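Local coordinates for DinB-like Protein (Bacillus cereus ATCC 10987, PDB 3DI5), which is of unknown function but binds a divalent metal, a nickel ion in this crystal, in a four-helix bundle of the DinB family, at residues F9-W13 / F92-Q97; Y15-S19 / V147-Y151; T20-D25 / I81-R86. One frame throughout, in Å; residues are numbered along the deposited sequence.

Contact 1. Residues F9-W13 / F92-Q97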
# COMPACT_ATOMS: atom_id res chain seq x y z
N PHE A 9 -1.77 -12.92 -9.31
CA PHE A 9 -1.57 -11.62 -8.68
C PHE A 9 -1.51 -11.76 -7.17
O PHE A 9 -0.70 -11.11 -6.52
CB PHE A 9 -2.65 -10.60 -9.06
CG PHE A 9 -2.63 -9.35 -8.20
CD1 PHE A 9 -1.63 -8.41 -8.36
CD2 PHE A 9 -3.58 -9.14 -7.22
CE1 PHE A 9 -1.58 -7.28 -7.57
CE2 PHE A 9 -3.53 -8.01 -6.42
CZ PHE A 9 -2.52 -7.08 -6.60
N LEU A 10 -2.37 -12.60 -6.60
CA LEU A 10 -2.46 -12.74 -5.15
C LEU A 10 -1.23 -13.42 -4.54
O LEU A 10 -0.88 -13.15 -3.40
CB LEU A 10 -3.76 -13.45 -4.75
CG LEU A 10 -5.01 -12.62 -5.07
CD1 LEU A 10 -6.30 -13.40 -4.88
CD2 LEU A 10 -5.03 -11.35 -4.26
N GLN A 11 -0.56 -14.27 -5.32
CA GLN A 11 0.72 -14.86 -4.89
C GLN A 11 1.80 -13.78 -4.78
O GLN A 11 2.59 -13.77 -3.83
CB GLN A 11 1.17 -15.99 -5.83
N SER A 12 1.85 -12.88 -5.76
CA SER A 12 2.72 -11.70 -5.69
C SER A 12 2.26 -10.76 -4.56
O SER A 12 3.05 -10.36 -3.72
CB SER A 12 2.73 -10.97 -7.04
N TRP A 13 0.97 -10.42 -4.55
CA TRP A 13 0.41 -9.49 -3.56
C TRP A 13 0.56 -9.95 -2.11
O TRP A 13 0.80 -9.13 -1.22
CB TRP A 13 -1.07 -9.22 -3.87
CG TRP A 13 -1.69 -8.16 -3.00
CD1 TRP A 13 -2.72 -8.33 -2.13
CD2 TRP A 13 -1.31 -6.78 -2.93
NE1 TRP A 13 -3.00 -7.13 -1.51
CE2 TRP A 13 -2.16 -6.17 -1.99
CE3 TRP A 13 -0.33 -6.01 -3.57
CZ2 TRP A 13 -2.05 -4.83 -1.66
CZ3 TRP A 13 -0.22 -4.67 -3.24
CH2 TRP A 13 -1.09 -4.09 -2.29
N PHE A 92 -9.77 -4.91 0.43
CA PHE A 92 -9.40 -4.88 -0.97
C PHE A 92 -9.46 -6.28 -1.58
O PHE A 92 -10.18 -6.53 -2.54
CB PHE A 92 -8.00 -4.30 -1.13
CG PHE A 92 -7.37 -4.61 -2.45
CD1 PHE A 92 -8.11 -4.51 -3.62
CD2 PHE A 92 -6.05 -5.04 -2.53
CE1 PHE A 92 -7.51 -4.80 -4.88
CE2 PHE A 92 -5.47 -5.35 -3.76
CZ PHE A 92 -6.22 -5.23 -4.92
N VAL A 93 -8.70 -7.20 -0.97
CA VAL A 93 -8.51 -8.56 -1.45
C VAL A 93 -9.84 -9.32 -1.43
O VAL A 93 -10.09 -10.20 -2.26
CB VAL A 93 -7.41 -9.26 -0.59
CG1 VAL A 93 -7.43 -10.78 -0.73
CG2 VAL A 93 -6.02 -8.69 -0.96
N GLU A 94 -10.69 -8.96 -0.49
CA GLU A 94 -12.04 -9.51 -0.43
C GLU A 94 -12.88 -9.05 -1.61
O GLU A 94 -13.68 -9.83 -2.14
CB GLU A 94 -12.71 -9.13 0.88
CG GLU A 94 -12.36 -10.07 2.03
CD GLU A 94 -13.03 -9.66 3.34
OE1 GLU A 94 -13.39 -8.45 3.45
OE2 GLU A 94 -13.19 -10.52 4.24
N ALA A 95 -12.68 -7.81 -2.05
CA ALA A 95 -13.48 -7.26 -3.15
C ALA A 95 -13.00 -7.84 -4.48
O ALA A 95 -13.80 -8.18 -5.35
CB ALA A 95 -13.43 -5.74 -3.16
N LEU A 96 -11.69 -7.98 -4.61
CA LEU A 96 -11.08 -8.57 -5.80
C LEU A 96 -11.59 -10.00 -5.99
O LEU A 96 -11.97 -10.38 -7.09
CB LEU A 96 -9.55 -8.55 -5.69
CG LEU A 96 -8.75 -8.63 -6.99
CD1 LEU A 96 -8.67 -7.27 -7.62
CD2 LEU A 96 -7.35 -9.16 -6.75
N GLN A 97 -11.60 -10.78 -4.91
CA GLN A 97 -12.00 -12.20 -5.01
C GLN A 97 -13.50 -12.36 -5.26
O GLN A 97 -13.92 -13.32 -5.91
CB GLN A 97 -11.58 -12.98 -3.75
CG GLN A 97 -10.08 -13.33 -3.70
CD GLN A 97 -9.63 -13.87 -2.35
OE1 GLN A 97 -8.43 -13.87 -2.03
NE2 GLN A 97 -10.58 -14.33 -1.54
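Trp13 and Phe92 meet edge to face at the packed side of this contact. The Phe92 ring turns its CD2-CE2 edge toward the five-membered part of the indole, with centroids 5.4 Å apart and planes 86° to each other. Phe92 CE2 lies over one indole face, offset toward the rim, 3.8 Å from Trp13 CE2. At the edge of the same indole, near its plane, Val93 CG2 comes to 3.4 Å from Trp13 NE1. That N-H is spoken for: Asn89, one turn before Val93 on helix 78-99, accepts its hydrogen bond through OD1, so the indole is both packed and tethered. CG of Trp13 stands anti to the backbone N (chi1 -174°), which swings the ring across to the facing helix.

The two helices, 6-26 and 78-99, run antiparallel as neighbours in the DinB four-helix bundle. Here the axes of the two segments are 12.5 Å apart at 172°, a wide gap filled by large side chains. Phe9 reaches in from the opposite direction to Phe92, its CE2 near Phe92 CZ, and crosses Leu96 at about a right angle, Phe9 CD2 standing 3.8 Å from Leu96 CD2. Leu122 and Ile126 of helix 118-142 also touch Phe9, while Ile54 and Leu58 of helix 43-58 touch Phe92.

The other flank is looser. Leu10 and Leu96 slide past each other in opposite directions, Leu10 CD2 4.0 Å from Leu96 CD2; Leu10 CD2 is 4.3 Å from Val93 CG1. At the solvent margin the extended chain of exposed Gln97 lays OE1 3.6 Å from Leu10 CD1, a polar atom resting on a methyl group.

Contact 2. Residues Y15-S19 / V147-Y151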
# COMPACT_ATOMS: atom_id res chain seq x y z
N TYR A 15 3.00 -11.81 -0.78
CA TYR A 15 4.38 -11.54 -0.35
C TYR A 15 4.58 -10.05 -0.05
O TYR A 15 5.26 -9.68 0.91
CB TYR A 15 5.41 -12.01 -1.40
CG TYR A 15 6.85 -11.72 -1.00
CD1 TYR A 15 7.43 -10.46 -1.24
CD2 TYR A 15 7.64 -12.69 -0.37
CE1 TYR A 15 8.75 -10.17 -0.87
CE2 TYR A 15 8.97 -12.41 0.01
CZ TYR A 15 9.51 -11.15 -0.24
OH TYR A 15 10.82 -10.86 0.12
N GLU A 16 4.01 -9.18 -0.89
CA GLU A 16 4.15 -7.74 -0.72
C GLU A 16 3.45 -7.24 0.55
O GLU A 16 4.02 -6.46 1.31
CB GLU A 16 3.60 -7.00 -1.93
CG GLU A 16 4.37 -7.24 -3.23
CD GLU A 16 5.85 -6.93 -3.12
OE1 GLU A 16 6.20 -5.92 -2.50
OE2 GLU A 16 6.67 -7.69 -3.65
N THR A 17 2.23 -7.70 0.78
CA THR A 17 1.47 -7.27 1.95
C THR A 17 2.04 -7.81 3.25
O THR A 17 2.13 -7.06 4.23
CB THR A 17 -0.02 -7.64 1.87
OG1 THR A 17 -0.17 -9.06 1.80
CG2 THR A 17 -0.68 -7.01 0.65
N GLU A 18 2.42 -9.09 3.27
CA GLU A 18 3.04 -9.68 4.46
C GLU A 18 4.28 -8.88 4.86
O GLU A 18 4.45 -8.51 6.02
CB GLU A 18 3.41 -11.18 4.24
CG GLU A 18 2.20 -12.15 4.27
CD GLU A 18 2.57 -13.65 4.14
N SER A 19 5.13 -8.62 3.87
CA SER A 19 6.35 -7.83 4.07
C SER A 19 6.07 -6.41 4.57
O SER A 19 6.74 -5.92 5.46
CB SER A 19 7.15 -7.79 2.75
OG SER A 19 8.08 -6.71 2.74
N VAL A 147 14.88 -3.50 11.26
CA VAL A 147 14.08 -3.68 10.04
C VAL A 147 14.06 -5.15 9.63
O VAL A 147 15.12 -5.73 9.39
CB VAL A 147 14.64 -2.86 8.83
CG1 VAL A 147 13.79 -3.10 7.59
CG2 VAL A 147 14.69 -1.39 9.13
N PRO A 148 12.86 -5.77 9.58
CA PRO A 148 12.79 -7.10 8.95
C PRO A 148 13.10 -7.02 7.43
O PRO A 148 12.76 -6.02 6.78
CB PRO A 148 11.35 -7.56 9.22
CG PRO A 148 10.59 -6.32 9.55
CD PRO A 148 11.55 -5.34 10.12
N GLY A 149 13.77 -8.04 6.90
CA GLY A 149 14.24 -8.02 5.51
C GLY A 149 13.15 -8.08 4.44
O GLY A 149 12.00 -8.40 4.74
N VAL A 150 13.53 -7.73 3.21
CA VAL A 150 12.69 -7.89 2.01
C VAL A 150 13.58 -8.17 0.78
O VAL A 150 14.66 -7.58 0.63
CB VAL A 150 11.78 -6.64 1.75
CG1 VAL A 150 12.60 -5.46 1.28
CG2 VAL A 150 10.66 -6.96 0.72
N TYR A 151 13.12 -9.07 -0.09
CA TYR A 151 13.87 -9.50 -1.29
C TYR A 151 15.26 -10.01 -0.94
O TYR A 151 15.41 -10.81 -0.01
CB TYR A 151 13.95 -8.36 -2.33
CG TYR A 151 12.60 -7.78 -2.69
CD1 TYR A 151 11.51 -8.61 -2.95
CD2 TYR A 151 12.40 -6.40 -2.76
CE1 TYR A 151 10.26 -8.09 -3.27
CE2 TYR A 151 11.14 -5.87 -3.08
CZ TYR A 151 10.08 -6.73 -3.33
OH TYR A 151 8.84 -6.25 -3.66
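Tyr15 and Tyr151 lie with their ring planes only 19° apart, yet they are slid so far along each other that the rings barely overlap: the centroids are 5.8 Å apart. What touches is one corner of each, Tyr15 CE1 with Tyr151 CE1 at 3.5 Å. The two side chains use their hydroxyls differently. Tyr15 CG is anti to the backbone N (chi1 179°), and the ring is carried outward from the helix until OH accepts the backbone N-H of Tyr151, with Tyr151 N to Tyr15 OH 2.9 Å and a fairly straight N-H...O angle of 158°.

Tyr151 runs back toward the helix and gives its own hydroxyl proton to Glu16, Tyr151 OH to Glu16 OE2 measuring 2.6 Å. The carboxylate uses its syn lone pair for this bond, and its plane is turned moderately from that of the ring. A bend in the glutamate chain at chi2 brings the acid round to that position. Its other oxygen, OE1, forms a salt bridge with Arg133, which also makes a weak hydrogen bond to Tyr151 OH. The tyrosine hydroxyl and the carboxylate are therefore gathered about one guanidinium, whose positive charge would be expected to stabilise the ionised glutamate.

Val150 fills in beside them, its CG2 over the centre of one face of the Tyr151 ring and 3.3 Å from Ser19 OG.

These contacts lay the last modelled residues, an irregular segment, against the outside of the bundle. Segment 147-151 follows helix 118-142 and lies along helix 6-26, with Val150 and Tyr151 touching Arg133 and Asn130 of the former and Pro148 packing on Met23 and Val26 of the latter.

Contact 3. Residues T20-D25 / I81-R86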
# COMPACT_ATOMS: atom_id res chain seq x y z
N THR A 20 5.07 -5.74 4.01
CA THR A 20 4.74 -4.38 4.40
C THR A 20 4.17 -4.35 5.81
O THR A 20 4.54 -3.50 6.61
CB THR A 20 3.77 -3.73 3.38
OG1 THR A 20 4.37 -3.79 2.09
CG2 THR A 20 3.49 -2.27 3.72
N GLN A 21 3.29 -5.30 6.11
CA GLN A 21 2.63 -5.38 7.40
C GLN A 21 3.62 -5.64 8.53
O GLN A 21 3.45 -5.10 9.63
CB GLN A 21 1.57 -6.48 7.38
CG GLN A 21 0.72 -6.60 8.65
CD GLN A 21 -0.27 -5.46 8.78
OE1 GLN A 21 -1.20 -5.35 7.99
NE2 GLN A 21 -0.10 -4.64 9.81
N LYS A 22 4.64 -6.46 8.27
CA LYS A 22 5.70 -6.75 9.25
C LYS A 22 6.46 -5.48 9.64
O LYS A 22 6.77 -5.26 10.80
CB LYS A 22 6.71 -7.77 8.71
CG LYS A 22 6.23 -9.21 8.64
CD LYS A 22 7.37 -10.19 8.26
CE LYS A 22 8.13 -9.71 7.00
NZ LYS A 22 8.99 -10.77 6.42
N MSE A 23 6.77 -4.66 8.63
CA MSE A 23 7.44 -3.40 8.88
C MSE A 23 6.55 -2.43 9.66
O MSE A 23 6.98 -1.87 10.68
CB MSE A 23 7.94 -2.82 7.58
CG MSE A 23 9.09 -3.64 7.05
SE MSE A 23 9.72 -2.72 5.57
CE MSE A 23 10.67 -4.16 4.67
N LEU A 24 5.31 -2.28 9.24
CA LEU A 24 4.34 -1.44 9.93
C LEU A 24 4.16 -1.87 11.36
O LEU A 24 3.96 -1.03 12.22
CB LEU A 24 2.97 -1.44 9.21
CG LEU A 24 2.91 -0.59 7.92
CD1 LEU A 24 1.55 -0.66 7.28
CD2 LEU A 24 3.27 0.84 8.21
N ASP A 25 4.23 -3.18 11.61
CA ASP A 25 4.03 -3.73 12.95
C ASP A 25 5.17 -3.38 13.92
O ASP A 25 4.98 -3.41 15.13
CB ASP A 25 3.81 -5.26 12.90
CG ASP A 25 2.41 -5.66 12.40
OD1 ASP A 25 1.52 -4.79 12.31
OD2 ASP A 25 2.20 -6.86 12.10
N ILE A 81 -2.00 3.09 12.21
CA ILE A 81 -1.44 2.94 10.87
C ILE A 81 -1.33 1.47 10.44
O ILE A 81 -1.82 1.07 9.38
CB ILE A 81 -0.06 3.65 10.76
CG1 ILE A 81 -0.23 5.17 11.05
CG2 ILE A 81 0.59 3.40 9.37
CD1 ILE A 81 1.04 5.99 10.96
N ALA A 82 -0.68 0.66 11.27
CA ALA A 82 -0.52 -0.77 11.00
C ALA A 82 -1.88 -1.49 10.88
O ALA A 82 -2.07 -2.36 10.01
CB ALA A 82 0.36 -1.40 12.10
N ASP A 83 -2.82 -1.13 11.75
CA ASP A 83 -4.15 -1.73 11.73
C ASP A 83 -4.96 -1.28 10.52
O ASP A 83 -5.59 -2.09 9.86
CB ASP A 83 -4.92 -1.43 13.01
CG ASP A 83 -4.38 -2.21 14.21
OD1 ASP A 83 -3.26 -2.77 14.11
OD2 ASP A 83 -5.07 -2.25 15.25
N GLY A 84 -4.92 0.02 10.24
CA GLY A 84 -5.41 0.56 8.96
C GLY A 84 -4.95 -0.20 7.73
O GLY A 84 -5.77 -0.55 6.90
N TYR A 85 -3.65 -0.45 7.61
CA TYR A 85 -3.14 -1.24 6.49
C TYR A 85 -3.76 -2.65 6.46
O TYR A 85 -4.18 -3.11 5.41
CB TYR A 85 -1.63 -1.38 6.57
CG TYR A 85 -1.02 -2.01 5.33
CD1 TYR A 85 -0.88 -1.29 4.16
CD2 TYR A 85 -0.61 -3.33 5.33
CE1 TYR A 85 -0.32 -1.85 3.03
CE2 TYR A 85 -0.08 -3.91 4.21
CZ TYR A 85 0.07 -3.18 3.07
OH TYR A 85 0.62 -3.76 1.96
N ARG A 86 -3.83 -3.31 7.62
CA ARG A 86 -4.38 -4.66 7.69
C ARG A 86 -5.82 -4.65 7.21
O ARG A 86 -6.21 -5.47 6.38
CB ARG A 86 -4.31 -5.21 9.12
CG ARG A 86 -4.88 -6.61 9.27
CD ARG A 86 -4.67 -7.21 10.65
NE ARG A 86 -3.25 -7.33 10.97
CZ ARG A 86 -2.58 -6.56 11.84
NH1 ARG A 86 -3.20 -5.60 12.54
NH2 ARG A 86 -1.28 -6.76 12.01
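Helices 6-26 and 78-99 pass antiparallel here, the axes of the two segments 9.0 Å apart and crossing at -160°, with the CA atoms of Leu24 and Ala82 5.0 Å from each other. The small Ala82 permits this approach, its CB sitting 3.9 Å from Leu24 CB. Leu24 CD1 presses on the root of Tyr85, while its other methyl, CD2, meets Ile81 CG2. Farther out on the tyrosine, Thr20 CG2 makes a CH-pi contact over one ring face, 4.0 Å from the Tyr85 ring centroid.

This is the buried interior of the DinB four-helix bundle: Ala47 of helix 43-58 touches Leu24 and Ile81, and Gln129 of helix 118-142 takes the Tyr85 hydroxyl in a hydrogen bond.

Toward solvent the contact turns polar. Gln21, bent at chi2 (73°), sends NE2 to Ala82 O at 3.0 Å in a nearly straight bond that arrives from above the carbonyl plane; Arg86 N reaches the same oxygen from the opposite face. NE2 also donates to Asp25 OD1, so two bonds fix the rotation of the amide. Over it the Arg86 guanidinium stacks, the planes 24° apart. Arg86 NH2 forms a long, weak salt bridge to Asp25 OD1 at 3.4 Å, and NH1 makes a weak one to Asp83 OD1, whose partner oxygen OD2 pairs with Lys79.

Helix 6-26 runs through all three contacts in chain order: 9-13, 15-19, 20-25. Contacts 1 and 3, their centres about 17 Å apart, both pair it with helix 78-99; because the helices are antiparallel, contact 3 is nested inside the loop contact 1 closes. The axes stand farther apart at contact 1 than at contact 3. Contact 2, whose centre is about 11 Å from that of contact 3, brings the segment after helix 118-142 back onto the outer side of helix 6-26, and Met23 packs on Pro148 and Val150. The first helix joins the bundle core to the end of the modelled chain, while the nickel, bound by His49, His128 and His132, lies away from these contacts.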